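Putative PLP-dependent aminotransferase (Bacillus cereus ATCC 10987, PDB 3JU7) probably acts as a pyridoxal phosphate-dependent aminotransferase of the DegT/DnrJ/EryC1/StrS family. Local coordinates at residues M67-L72 against M182-F187; T87-P92 against H324-F329; T117-K122 against E149-K154; T258-W263 against E359-I364. All blocks are in the same frame, centred on the assembly; numbering follows the deposited sequence. Where two conformers were deposited one is given.

Contact 1: M67-L72 against M182-F187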
loop_
_atom_site.group_PDB
_atom_site.type_symbol
_atom_site.label_atom_id
_atom_site.label_comp_id
_atom_site.label_asym_id
_atom_site.label_seq_id
_atom_site.Cartn_x
_atom_site.Cartn_y
_atom_site.Cartn_z
HETATM N N MSE A 67 4.299 -6.650 -6.108
HETATM C CA MSE A 67 3.202 -7.607 -5.875
HETATM C C MSE A 67 2.194 -7.618 -7.020
HETATM O O MSE A 67 1.828 -8.685 -7.527
HETATM C CB MSE A 67 2.523 -7.333 -4.521
HETATM C CG MSE A 67 3.411 -7.742 -3.318
HETATM SE SE MSE A 67 2.781 -6.927 -1.675
HETATM C CE MSE A 67 1.219 -7.856 -1.552
ATOM N N ALA A 68 1.783 -6.430 -7.449
ATOM C CA ALA A 68 0.817 -6.287 -8.521
ATOM C C ALA A 68 1.380 -6.931 -9.799
ATOM O O ALA A 68 0.711 -7.775 -10.452
ATOM C CB ALA A 68 0.551 -4.834 -8.786
ATOM N N ALA A 69 2.607 -6.517 -10.138
ATOM C CA ALA A 69 3.284 -6.945 -11.367
ATOM C C ALA A 69 3.487 -8.475 -11.427
ATOM O O ALA A 69 3.155 -9.099 -12.419
ATOM C CB ALA A 69 4.605 -6.190 -11.565
ATOM N N ILE A 70 3.992 -9.064 -10.369
ATOM C CA ILE A 70 4.184 -10.525 -10.308
ATOM C C ILE A 70 2.849 -11.269 -10.415
ATOM O O ILE A 70 2.730 -12.213 -11.187
ATOM C CB ILE A 70 4.913 -10.922 -9.000
ATOM C CG1 ILE A 70 6.382 -10.487 -9.076
ATOM C CG2 ILE A 70 4.787 -12.443 -8.685
ATOM C CD1 ILE A 70 7.013 -10.242 -7.741
ATOM N N GLN A 71 1.854 -10.823 -9.638
ATOM C CA GLN A 71 0.498 -11.395 -9.686
ATOM C C GLN A 71 -0.059 -11.341 -11.118
ATOM O O GLN A 71 -0.543 -12.335 -11.596
ATOM C CB GLN A 71 -0.447 -10.664 -8.714
ATOM C CG GLN A 71 -1.871 -11.204 -8.736
ATOM C CD GLN A 71 -1.958 -12.679 -8.351
ATOM O OE1 GLN A 71 -1.206 -13.155 -7.509
ATOM N NE2 GLN A 71 -2.870 -13.401 -8.986
ATOM N N LEU A 72 0.030 -10.205 -11.811
ATOM C CA LEU A 72 -0.441 -10.130 -13.212
ATOM C C LEU A 72 0.326 -11.042 -14.173
ATOM O O LEU A 72 -0.245 -11.704 -15.018
ATOM C CB LEU A 72 -0.337 -8.686 -13.752
ATOM C CG LEU A 72 -0.673 -8.483 -15.226
ATOM C CD1 LEU A 72 -2.151 -8.787 -15.442
ATOM C CD2 LEU A 72 -0.297 -7.075 -15.681
HETATM N N MSE A 182 7.945 -5.779 -17.065
HETATM C CA MSE A 182 7.639 -4.651 -16.198
HETATM C C MSE A 182 8.862 -4.273 -15.389
HETATM O O MSE A 182 9.677 -5.137 -15.064
HETATM C CB MSE A 182 6.471 -4.990 -15.286
HETATM C CG MSE A 182 5.194 -4.763 -16.009
HETATM SE SE MSE A 182 3.550 -5.259 -15.187
HETATM C CE MSE A 182 2.561 -3.993 -16.276
ATOM N N ILE A 183 8.993 -2.971 -15.137
ATOM C CA ILE A 183 10.038 -2.422 -14.274
ATOM C C ILE A 183 9.371 -1.693 -13.104
ATOM O O ILE A 183 8.479 -0.864 -13.297
ATOM C CB ILE A 183 10.987 -1.490 -15.065
ATOM C CG1 ILE A 183 11.367 -2.202 -16.391
ATOM C CG2 ILE A 183 12.150 -1.115 -14.216
ATOM C CD1 ILE A 183 12.729 -2.065 -16.895
ATOM N N ILE A 184 9.792 -2.043 -11.897
ATOM C CA ILE A 184 9.335 -1.416 -10.674
ATOM C C ILE A 184 10.415 -0.473 -10.111
ATOM O O ILE A 184 11.578 -0.813 -10.028
ATOM C CB ILE A 184 9.005 -2.459 -9.580
ATOM C CG1 ILE A 184 8.110 -3.613 -10.118
ATOM C CG2 ILE A 184 8.381 -1.767 -8.400
ATOM C CD1 ILE A 184 7.047 -3.208 -11.177
ATOM N N TYR A 185 10.003 0.739 -9.766
ATOM C CA TYR A 185 10.866 1.718 -9.187
ATOM C C TYR A 185 10.195 2.239 -7.935
ATOM O O TYR A 185 8.947 2.280 -7.834
ATOM C CB TYR A 185 11.069 2.937 -10.109
ATOM C CG TYR A 185 11.499 2.700 -11.518
ATOM C CD1 TYR A 185 12.845 2.692 -11.888
ATOM C CD2 TYR A 185 10.544 2.620 -12.540
ATOM C CE1 TYR A 185 13.241 2.497 -13.274
ATOM C CE2 TYR A 185 10.910 2.436 -13.875
ATOM C CZ TYR A 185 12.254 2.364 -14.258
ATOM O OH TYR A 185 12.555 2.211 -15.635
ATOM N N SER A 186 11.023 2.723 -7.024
ATOM C CA SER A 186 10.561 3.263 -5.757
ATOM C C SER A 186 10.762 4.773 -5.661
ATOM O O SER A 186 11.739 5.303 -6.169
ATOM C CB SER A 186 11.277 2.566 -4.597
ATOM O OG SER A 186 10.867 3.113 -3.360
ATOM N N PHE A 187 9.820 5.448 -4.999
ATOM C CA PHE A 187 9.947 6.849 -4.644
ATOM C C PHE A 187 10.018 7.012 -3.095
ATOM O O PHE A 187 9.690 8.061 -2.535
ATOM C CB PHE A 187 8.765 7.653 -5.177
ATOM C CG PHE A 187 8.552 7.599 -6.679
ATOM C CD1 PHE A 187 9.607 7.606 -7.588
ATOM C CD2 PHE A 187 7.250 7.645 -7.186
ATOM C CE1 PHE A 187 9.367 7.603 -8.970
ATOM C CE2 PHE A 187 7.004 7.654 -8.579
ATOM C CZ PHE A 187 8.070 7.651 -9.466
#

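Contact 2: T87-P92 against H324-F329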
loop_
_atom_site.group_PDB
_atom_site.type_symbol
_atom_site.label_atom_id
_atom_site.label_comp_id
_atom_site.label_asym_id
_atom_site.label_seq_id
_atom_site.Cartn_x
_atom_site.Cartn_y
_atom_site.Cartn_z
ATOM N N THR A 87 19.529 -9.092 -2.585
ATOM C CA THR A 87 18.534 -8.058 -2.879
ATOM C C THR A 87 17.892 -7.639 -1.556
ATOM O O THR A 87 18.159 -8.232 -0.523
ATOM C CB THR A 87 17.448 -8.556 -3.878
ATOM O OG1 THR A 87 16.594 -7.467 -4.263
ATOM C CG2 THR A 87 16.603 -9.700 -3.243
ATOM N N PHE A 88 17.065 -6.598 -1.590
ATOM C CA PHE A 88 16.346 -6.147 -0.415
ATOM C C PHE A 88 15.182 -7.137 -0.175
ATOM O O PHE A 88 14.667 -7.711 -1.114
ATOM C CB PHE A 88 15.842 -4.737 -0.638
ATOM C CG PHE A 88 15.205 -4.097 0.588
ATOM C CD1 PHE A 88 15.976 -3.767 1.686
ATOM C CD2 PHE A 88 13.874 -3.718 0.582
ATOM C CE1 PHE A 88 15.421 -3.183 2.792
ATOM C CE2 PHE A 88 13.327 -3.114 1.679
ATOM C CZ PHE A 88 14.115 -2.846 2.796
ATOM N N PRO A 89 14.792 -7.363 1.095
ATOM C CA PRO A 89 13.749 -8.383 1.324
ATOM C C PRO A 89 12.377 -8.129 0.695
ATOM O O PRO A 89 11.613 -9.069 0.565
ATOM C CB PRO A 89 13.677 -8.462 2.850
ATOM C CG PRO A 89 15.090 -8.172 3.303
ATOM C CD PRO A 89 15.544 -7.074 2.334
ATOM N N ALA A 90 12.073 -6.897 0.307
ATOM C CA ALA A 90 10.851 -6.614 -0.427
ATOM C C ALA A 90 10.667 -7.574 -1.635
ATOM O O ALA A 90 9.510 -7.991 -1.940
ATOM C CB ALA A 90 10.822 -5.115 -0.873
ATOM N N THR A 91 11.770 -7.995 -2.291
ATOM C CA THR A 91 11.639 -8.790 -3.527
ATOM C C THR A 91 11.115 -10.182 -3.244
ATOM O O THR A 91 10.117 -10.584 -3.833
ATOM C CB THR A 91 12.951 -8.880 -4.351
ATOM O OG1 THR A 91 13.561 -7.588 -4.406
ATOM C CG2 THR A 91 12.668 -9.400 -5.781
ATOM N N PRO A 92 11.774 -10.953 -2.355
ATOM C CA PRO A 92 11.138 -12.260 -2.110
ATOM C C PRO A 92 9.765 -12.169 -1.395
ATOM O O PRO A 92 8.874 -13.001 -1.629
ATOM C CB PRO A 92 12.177 -13.017 -1.252
ATOM C CG PRO A 92 13.076 -11.930 -0.642
ATOM C CD PRO A 92 13.073 -10.827 -1.689
ATOM N N HIS A 324 18.824 -15.123 1.493
ATOM C CA HIS A 324 18.883 -16.545 1.764
ATOM C C HIS A 324 19.441 -16.806 3.149
ATOM O O HIS A 324 19.244 -17.886 3.689
ATOM C CB HIS A 324 19.699 -17.303 0.687
ATOM C CG HIS A 324 21.200 -17.204 0.827
ATOM N ND1 HIS A 324 21.926 -16.127 0.362
ATOM C CD2 HIS A 324 22.113 -18.096 1.282
ATOM C CE1 HIS A 324 23.214 -16.339 0.561
ATOM N NE2 HIS A 324 23.353 -17.519 1.145
ATOM N N GLN A 325 20.143 -15.819 3.710
ATOM C CA GLN A 325 20.717 -15.916 5.068
ATOM C C GLN A 325 19.778 -15.391 6.178
ATOM O O GLN A 325 20.010 -15.632 7.356
ATOM C CB GLN A 325 22.062 -15.165 5.114
ATOM C CG GLN A 325 23.058 -15.688 4.064
ATOM C CD GLN A 325 24.291 -14.845 3.943
ATOM O OE1 GLN A 325 24.226 -13.615 4.061
ATOM N NE2 GLN A 325 25.448 -15.500 3.699
ATOM N N GLN A 326 18.734 -14.669 5.797
ATOM C CA GLN A 326 17.774 -14.127 6.764
ATOM C C GLN A 326 16.744 -15.157 7.144
ATOM O O GLN A 326 16.356 -16.010 6.327
ATOM C CB GLN A 326 17.076 -12.883 6.219
ATOM C CG GLN A 326 18.045 -11.786 6.070
ATOM C CD GLN A 326 17.468 -10.510 5.564
ATOM O OE1 GLN A 326 16.353 -10.127 5.893
ATOM N NE2 GLN A 326 18.250 -9.822 4.775
ATOM N N VAL A 327 16.302 -15.068 8.396
ATOM C CA VAL A 327 15.439 -16.080 8.997
ATOM C C VAL A 327 14.300 -16.489 8.079
ATOM O O VAL A 327 14.063 -17.670 7.848
ATOM C CB VAL A 327 14.894 -15.581 10.356
ATOM C CG1 VAL A 327 13.710 -16.460 10.863
ATOM C CG2 VAL A 327 16.042 -15.516 11.369
ATOM N N LEU A 328 13.590 -15.534 7.500
ATOM C CA LEU A 328 12.360 -15.926 6.797
ATOM C C LEU A 328 12.607 -16.737 5.543
ATOM O O LEU A 328 11.759 -17.481 5.122
ATOM C CB LEU A 328 11.504 -14.719 6.456
ATOM C CG LEU A 328 10.035 -15.038 6.235
ATOM C CD1 LEU A 328 9.348 -15.303 7.573
ATOM C CD2 LEU A 328 9.362 -13.864 5.460
ATOM N N PHE A 329 13.770 -16.600 4.927
ATOM C CA PHE A 329 13.996 -17.169 3.612
ATOM C C PHE A 329 14.995 -18.309 3.566
ATOM O O PHE A 329 15.371 -18.746 2.494
ATOM C CB PHE A 329 14.504 -16.059 2.697
ATOM C CG PHE A 329 13.713 -14.791 2.776
ATOM C CD1 PHE A 329 12.424 -14.751 2.277
ATOM C CD2 PHE A 329 14.256 -13.648 3.330
ATOM C CE1 PHE A 329 11.712 -13.608 2.307
ATOM C CE2 PHE A 329 13.541 -12.462 3.362
ATOM C CZ PHE A 329 12.248 -12.442 2.892
#

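Contact 3: T117-K122 against E149-K154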
loop_
_atom_site.group_PDB
_atom_site.type_symbol
_atom_site.label_atom_id
_atom_site.label_comp_id
_atom_site.label_asym_id
_atom_site.label_seq_id
_atom_site.Cartn_x
_atom_site.Cartn_y
_atom_site.Cartn_z
ATOM N N THR A 117 23.853 -17.104 -17.034
ATOM C CA THR A 117 24.160 -18.479 -17.357
ATOM C C THR A 117 23.510 -19.419 -16.378
ATOM O O THR A 117 22.879 -20.403 -16.761
ATOM C CB THR A 117 25.664 -18.706 -17.314
ATOM O OG1 THR A 117 26.258 -17.921 -18.336
ATOM C CG2 THR A 117 26.013 -20.135 -17.562
ATOM N N VAL A 118 23.656 -19.106 -15.099
ATOM C CA VAL A 118 23.093 -19.948 -14.059
ATOM C C VAL A 118 21.559 -19.855 -14.103
ATOM O O VAL A 118 20.883 -20.860 -13.949
ATOM C CB VAL A 118 23.704 -19.592 -12.688
ATOM C CG1 VAL A 118 22.950 -20.295 -11.557
ATOM C CG2 VAL A 118 25.248 -19.947 -12.691
ATOM N N LEU A 119 21.022 -18.668 -14.391
ATOM C CA LEU A 119 19.583 -18.474 -14.467
ATOM C C LEU A 119 18.976 -19.337 -15.610
ATOM O O LEU A 119 18.000 -20.072 -15.391
ATOM C CB LEU A 119 19.248 -16.977 -14.650
ATOM C CG LEU A 119 17.813 -16.599 -15.042
ATOM C CD1 LEU A 119 16.740 -17.109 -14.069
ATOM C CD2 LEU A 119 17.667 -15.087 -15.202
ATOM N N TRP A 120 19.589 -19.272 -16.801
ATOM C CA TRP A 120 19.162 -20.046 -17.991
ATOM C C TRP A 120 19.169 -21.545 -17.731
ATOM O O TRP A 120 18.233 -22.274 -18.067
ATOM C CB TRP A 120 20.105 -19.773 -19.169
ATOM C CG TRP A 120 19.603 -18.833 -20.218
ATOM C CD1 TRP A 120 19.492 -19.091 -21.560
ATOM C CD2 TRP A 120 19.151 -17.488 -20.031
ATOM N NE1 TRP A 120 19.002 -17.986 -22.216
ATOM C CE2 TRP A 120 18.786 -16.988 -21.301
ATOM C CE3 TRP A 120 19.012 -16.659 -18.915
ATOM C CZ2 TRP A 120 18.292 -15.697 -21.480
ATOM C CZ3 TRP A 120 18.530 -15.379 -19.096
ATOM C CH2 TRP A 120 18.174 -14.911 -20.367
ATOM N N ASP A 121 20.246 -22.030 -17.138
ATOM C CA ASP A 121 20.317 -23.455 -16.900
ATOM C C ASP A 121 19.179 -23.823 -16.002
ATOM O O ASP A 121 18.514 -24.843 -16.215
ATOM C CB ASP A 121 21.668 -23.865 -16.299
ATOM C CG ASP A 121 22.815 -23.790 -17.310
ATOM O OD1 ASP A 121 22.586 -23.578 -18.520
ATOM O OD2 ASP A 121 23.973 -23.951 -16.887
ATOM N N LYS A 122 18.910 -22.972 -15.021
ATOM C CA LYS A 122 17.843 -23.267 -14.060
ATOM C C LYS A 122 16.450 -23.185 -14.697
ATOM O O LYS A 122 15.571 -23.994 -14.403
ATOM C CB LYS A 122 17.961 -22.363 -12.823
ATOM C CG LYS A 122 17.004 -22.714 -11.678
ATOM C CD LYS A 122 17.128 -24.172 -11.207
ATOM C CE LYS A 122 18.425 -24.394 -10.548
ATOM N NZ LYS A 122 18.600 -25.814 -10.057
ATOM N N GLU A 149 14.712 -9.463 -22.076
ATOM C CA GLU A 149 13.782 -9.237 -23.156
ATOM C C GLU A 149 13.659 -10.550 -23.930
ATOM O O GLU A 149 12.561 -10.912 -24.395
ATOM C CB GLU A 149 14.277 -8.087 -24.033
ATOM C CG GLU A 149 13.413 -7.775 -25.216
ATOM C CD GLU A 149 12.161 -6.978 -24.875
ATOM O OE1 GLU A 149 12.026 -6.453 -23.752
ATOM O OE2 GLU A 149 11.305 -6.857 -25.775
ATOM N N GLU A 150 14.761 -11.298 -23.996
ATOM C CA GLU A 150 14.760 -12.545 -24.733
ATOM C C GLU A 150 13.863 -13.565 -24.064
ATOM O O GLU A 150 13.113 -14.294 -24.754
ATOM C CB GLU A 150 16.184 -13.110 -24.900
ATOM C CG GLU A 150 16.307 -14.069 -26.047
ATOM C CD GLU A 150 15.938 -13.406 -27.388
ATOM O OE1 GLU A 150 16.426 -12.276 -27.660
ATOM O OE2 GLU A 150 15.137 -14.008 -28.149
ATOM N N LEU A 151 13.942 -13.605 -22.729
ATOM C CA LEU A 151 13.095 -14.477 -21.904
ATOM C C LEU A 151 11.638 -14.150 -22.131
ATOM O O LEU A 151 10.805 -15.052 -22.292
ATOM C CB LEU A 151 13.434 -14.373 -20.407
ATOM C CG LEU A 151 14.670 -15.103 -19.875
ATOM C CD1 LEU A 151 14.843 -14.861 -18.356
ATOM C CD2 LEU A 151 14.614 -16.632 -20.210
ATOM N N GLU A 152 11.322 -12.865 -22.165
ATOM C CA GLU A 152 9.937 -12.459 -22.411
ATOM C C GLU A 152 9.497 -12.994 -23.775
ATOM O O GLU A 152 8.461 -13.616 -23.889
ATOM C CB GLU A 152 9.779 -10.935 -22.354
ATOM C CG GLU A 152 9.583 -10.362 -20.936
ATOM C CD GLU A 152 8.136 -10.350 -20.497
ATOM O OE1 GLU A 152 7.257 -10.323 -21.375
ATOM O OE2 GLU A 152 7.870 -10.356 -19.266
ATOM N N LYS A 153 10.312 -12.798 -24.802
ATOM C CA LYS A 153 9.945 -13.273 -26.113
ATOM C C LYS A 153 9.727 -14.786 -26.129
ATOM O O LYS A 153 8.904 -15.241 -26.898
ATOM C CB LYS A 153 10.964 -12.844 -27.161
ATOM C CG LYS A 153 10.928 -11.330 -27.443
ATOM C CD LYS A 153 11.799 -10.907 -28.636
ATOM C CE LYS A 153 13.235 -11.410 -28.531
ATOM N NZ LYS A 153 14.169 -10.761 -29.517
ATOM N N LYS A 154 10.437 -15.545 -25.283
ATOM C CA LYS A 154 10.252 -17.006 -25.146
ATOM C C LYS A 154 9.067 -17.416 -24.242
ATOM O O LYS A 154 8.929 -18.595 -23.907
ATOM C CB LYS A 154 11.522 -17.669 -24.554
ATOM C CG LYS A 154 12.702 -17.897 -25.537
ATOM C CD LYS A 154 13.882 -18.714 -24.931
#

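Contact 4: T258-W263 against E359-I364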
loop_
_atom_site.group_PDB
_atom_site.type_symbol
_atom_site.label_atom_id
_atom_site.label_comp_id
_atom_site.label_asym_id
_atom_site.label_seq_id
_atom_site.Cartn_x
_atom_site.Cartn_y
_atom_site.Cartn_z
ATOM N N THR A 258 25.783 12.874 -8.104
ATOM C CA THR A 258 26.899 12.549 -8.967
ATOM C C THR A 258 28.170 13.184 -8.437
ATOM O O THR A 258 29.180 12.529 -8.345
ATOM C CB THR A 258 26.650 12.973 -10.387
ATOM O OG1 THR A 258 25.439 12.355 -10.841
ATOM C CG2 THR A 258 27.834 12.540 -11.268
ATOM N N ARG A 259 28.105 14.450 -8.039
ATOM C CA ARG A 259 29.266 15.130 -7.479
ATOM C C ARG A 259 29.834 14.378 -6.301
ATOM O O ARG A 259 31.041 14.214 -6.219
ATOM C CB ARG A 259 28.932 16.542 -6.999
ATOM C CG ARG A 259 28.967 17.590 -8.088
ATOM C CD ARG A 259 29.662 18.887 -7.628
ATOM N NE ARG A 259 29.259 19.305 -6.279
ATOM C CZ ARG A 259 28.112 19.914 -5.968
ATOM N NH1 ARG A 259 27.209 20.200 -6.903
ATOM N NH2 ARG A 259 27.865 20.247 -4.703
ATOM N N ILE A 260 28.973 13.964 -5.369
ATOM C CA ILE A 260 29.433 13.260 -4.162
ATOM C C ILE A 260 30.073 11.915 -4.544
ATOM O O ILE A 260 31.138 11.555 -4.031
ATOM C CB ILE A 260 28.307 13.077 -3.136
ATOM C CG1 ILE A 260 27.823 14.436 -2.643
ATOM C CG2 ILE A 260 28.785 12.306 -1.947
ATOM C CD1 ILE A 260 26.469 14.363 -1.966
ATOM N N SER A 261 29.454 11.216 -5.489
ATOM C CA SER A 261 30.026 9.968 -6.022
ATOM C C SER A 261 31.416 10.172 -6.619
ATOM O O SER A 261 32.336 9.416 -6.303
ATOM C CB SER A 261 29.128 9.355 -7.101
ATOM O OG SER A 261 27.873 8.968 -6.571
ATOM N N GLU A 262 31.539 11.186 -7.489
ATOM C CA GLU A 262 32.810 11.576 -8.090
ATOM C C GLU A 262 33.851 11.815 -6.995
ATOM O O GLU A 262 34.989 11.348 -7.108
ATOM C CB GLU A 262 32.673 12.872 -8.928
ATOM C CG GLU A 262 31.796 12.807 -10.224
ATOM C CD GLU A 262 31.706 14.174 -10.939
ATOM O OE1 GLU A 262 32.699 14.930 -10.892
ATOM O OE2 GLU A 262 30.657 14.505 -11.548
ATOM N N TRP A 263 33.477 12.549 -5.944
ATOM C CA TRP A 263 34.404 12.815 -4.846
ATOM C C TRP A 263 34.855 11.516 -4.167
ATOM O O TRP A 263 36.025 11.333 -3.799
ATOM C CB TRP A 263 33.770 13.715 -3.784
ATOM C CG TRP A 263 33.596 15.133 -4.168
ATOM C CD1 TRP A 263 34.352 15.847 -5.058
ATOM C CD2 TRP A 263 32.645 16.059 -3.618
ATOM N NE1 TRP A 263 33.911 17.136 -5.114
ATOM C CE2 TRP A 263 32.868 17.298 -4.240
ATOM C CE3 TRP A 263 31.634 15.958 -2.657
ATOM C CZ2 TRP A 263 32.104 18.425 -3.949
ATOM C CZ3 TRP A 263 30.875 17.072 -2.374
ATOM C CH2 TRP A 263 31.104 18.286 -3.019
ATOM N N GLU A 359 34.594 17.501 2.343
ATOM C CA GLU A 359 35.340 17.224 3.574
ATOM C C GLU A 359 34.706 16.063 4.346
ATOM O O GLU A 359 35.410 15.325 5.026
ATOM C CB GLU A 359 35.557 18.477 4.465
ATOM C CG GLU A 359 34.308 19.328 4.780
ATOM C CD GLU A 359 33.987 20.426 3.728
ATOM O OE1 GLU A 359 34.771 20.583 2.758
ATOM O OE2 GLU A 359 32.953 21.138 3.885
ATOM N N ILE A 360 33.392 15.866 4.211
ATOM C CA ILE A 360 32.758 14.707 4.852
ATOM C C ILE A 360 33.168 13.408 4.161
ATOM O O ILE A 360 33.550 12.461 4.848
ATOM C CB ILE A 360 31.252 14.858 4.974
ATOM C CG1 ILE A 360 30.942 15.962 5.987
ATOM C CG2 ILE A 360 30.604 13.553 5.444
ATOM C CD1 ILE A 360 29.499 16.406 5.966
ATOM N N VAL A 361 33.154 13.367 2.827
ATOM C CA VAL A 361 33.641 12.171 2.103
ATOM C C VAL A 361 35.091 11.831 2.539
ATOM O O VAL A 361 35.396 10.691 2.899
ATOM C CB VAL A 361 33.590 12.344 0.563
ATOM C CG1 VAL A 361 34.040 11.090 -0.130
ATOM C CG2 VAL A 361 32.185 12.712 0.094
ATOM N N GLU A 362 35.953 12.848 2.531
ATOM C CA GLU A 362 37.346 12.715 2.968
ATOM C C GLU A 362 37.479 12.108 4.376
ATOM O O GLU A 362 38.221 11.149 4.550
ATOM C CB GLU A 362 38.085 14.053 2.863
ATOM C CG GLU A 362 39.570 14.009 3.296
ATOM C CD GLU A 362 40.371 15.264 2.930
ATOM O OE1 GLU A 362 39.809 16.371 2.763
ATOM O OE2 GLU A 362 41.595 15.135 2.821
ATOM N N GLN A 363 36.767 12.650 5.366
ATOM C CA GLN A 363 36.711 12.011 6.682
ATOM C C GLN A 363 36.526 10.527 6.493
ATOM O O GLN A 363 37.281 9.730 7.019
ATOM C CB GLN A 363 35.500 12.467 7.514
ATOM C CG GLN A 363 35.566 13.813 8.243
ATOM C CD GLN A 363 34.423 13.977 9.284
ATOM O OE1 GLN A 363 34.117 13.044 10.045
ATOM N NE2 GLN A 363 33.810 15.163 9.322
ATOM N N ILE A 364 35.493 10.170 5.733
ATOM C CA ILE A 364 35.049 8.790 5.616
ATOM C C ILE A 364 36.122 7.952 4.955
ATOM O O ILE A 364 36.557 6.945 5.500
ATOM C CB ILE A 364 33.699 8.700 4.843
ATOM C CG1 ILE A 364 32.560 9.303 5.691
ATOM C CG2 ILE A 364 33.354 7.261 4.471
ATOM C CD1 ILE A 364 31.238 9.526 4.911
#

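Contact 1: M67-L72 against M182-F187
Leu72, which meets Met182 across the contact, bonds its backbone N to Ala68 O at 2.9 Å. This is a regular helical bond, and no hydrogen bond joins the two segments. Helix 62-73 packs on a face of the mixed sheet that contains strand 182-186. The two local axes run nearly antiparallel, at 164°, and come within 9.4 Å of each other. Met182 and Ile184 point toward the helix, while Ile183 between them points away. The methyl of Ala69 is the point where both meet. Met182 SE touches Ala69 CB at 3.9 Å, and Ile184 CD1 reaches Ala69 CB at the same 3.9 Å. Met182, a selenomethionine here, starts with CG anti to the carbonyl carbon (chi1 -83°) and runs on extended. This carries its tip past Ala69, and Met182 CE ends 4.2 Å from Leu72 CD2. Further along, Ser186 OG bonds to a phosphate oxygen of the pyridoxal phosphate on the lysine at position 191. The strand thus leads to the cofactor-bearing residue, as in fold type I pyridoxal phosphate enzymes. The contact itself is wholly apolar. The short Ala69 side chain is consistent with both longer side chains of the strand reaching it.

Contact 2: T87-P92 against H324-F329
Pro92 and Phe329 bring the two backbones nearest, with 8.1 Å between Pro92 CA and Phe329 CA. At the other end Pro89 faces Gln326. Residues 87-92 lead into helix 90-97. Residues 324-329 leave a short 3-10 segment and turn, with Phe329 N bonded to Gln326 O at 3.0 Å. The Phe329 ring carries most of the packing. Its CG lies anti to the carbonyl carbon (chi1 -47°), which brings the ring to the two prolines. Pro92 CG sits over one face, 3.9 Å from the ring centroid and 22° off the normal. Pro92 CB comes to 3.6 Å from Phe329 CE1. Leu328 CB lies over the centre of the opposite face. Pro89 CB approaches the ring obliquely, 4.0 Å from Phe329 CE2. This region belongs to the dimer interface, as is usual in fold type I pyridoxal phosphate enzymes. Phe88 meets Phe218 of the second subunit edge-to-face, and Val327 N bonds to Glu225 of that subunit. Gln326 has an extended chain that crosses Pro89 at about a right angle, with Gln326 OE1 3.5 Å from Pro89 CG. Its amide is fixed at both ends: OE1 accepts Cys226 N of the second subunit, and NE2 gives to Pro321 O.

Contact 3: T117-K122 against E149-K154
Trp120 has an unusual first torsion of -102°, away from the staggered positions, and this swings its indole across to Leu151. Leu151 places CG anti to its carbonyl carbon (chi1 -78°), which points its two methyls back at the indole. Trp120 was deposited in two conformers, and what follows holds for one of them. In that conformer Leu151 CD2 lies over one face of the indole, 4.1 Å from the centroid of the six-membered ring and 16° off the normal. Leu151 CG comes to 3.5 Å from Trp120 CH2, and Leu151 CD1 to 3.8 Å from Trp120 CZ3. Beside the indole, one residue earlier on the same helix, Leu119 CD2 adds a looser apolar touch to Leu151 CD1 at 4.2 Å. No hydrogen bond joins the two segments. Glu150 starts toward the other helix, but its carboxylate turns off to make a weak salt bridge with Lys153. This is helix-helix packing through a CH-pi contact and apolar side chains, away from the cofactor lysine. Between these segments, Leu151 packs against two neighbouring side chains of helix 116-126. The helices also touch where Leu119 meets Tyr148 and Trp120 meets Glu147. Val118 and Lys122 rest on Ile105 of strand 101-105. On the other helix, Glu152 forms a salt bridge with Lys73 of helix 62-73 and accepts Val158 N just before strand 159-161.

Contact 4: T258-W263 against E359-I364
Val361 points toward helix 250-270 and sends its two methyls to different places. CG1 stands anti to the backbone N (chi1 -178°) and touches the backbone of Trp263, with Val361 CG1 4.1 Å from Trp263 C. CG2 turns the other way, toward side chains. Val361 CG2 meets Ile260 CG2 at 4.0 Å, where the two side chains come together at a slant. The same Val361 CG2 lies 4.3 Å from Trp263 CE3. Ile260 uses its branch methyl for this touch; its CG1 arm is the one that lies anti to the carbonyl carbon. The indole also lies close to its own helix: Arg259 O sits above one face, offset toward the rim. Trp263 CZ2 lies at the edge of the Arg259 guanidinium, in its plane. The backbones are close here, with Trp263 CA 7.0 Å from Val361 CA. Tyr264 and Leu267 of helix 250-270 also pack on Val361, and Leu352 and Met356 pack on Ile260. This is plain helix-helix packing near the C-terminus, away from the cofactor lysine. No hydrogen bond or salt bridge crosses between the segments. The small buried valine is consistent with the close approach of the backbones, and between these segments the contact is apolar packing.

How the contacts relate
Contacts 1, 2 and 3 lie in one part of the fold, contact 4 in another. The centres of contacts 1 and 2 are about 17 Å apart, and those of contacts 1 and 3 about 19 Å. The centre of contact 4 is about 33 Å from that of contact 1, on the opposite side of the chain's centre. Along the chain, both segments of contact 3 fall between those of contact 1. Contact 2 starts between the segments of contact 1 and ends between those of contact 4. Contacts 1 and 2 touch the second subunit. The Lys73-Glu152 salt bridge ties helix 62-73 of contact 1 to contact 3. Contacts 1 to 3 thus form one region, and contact 4 packs two helices away from it.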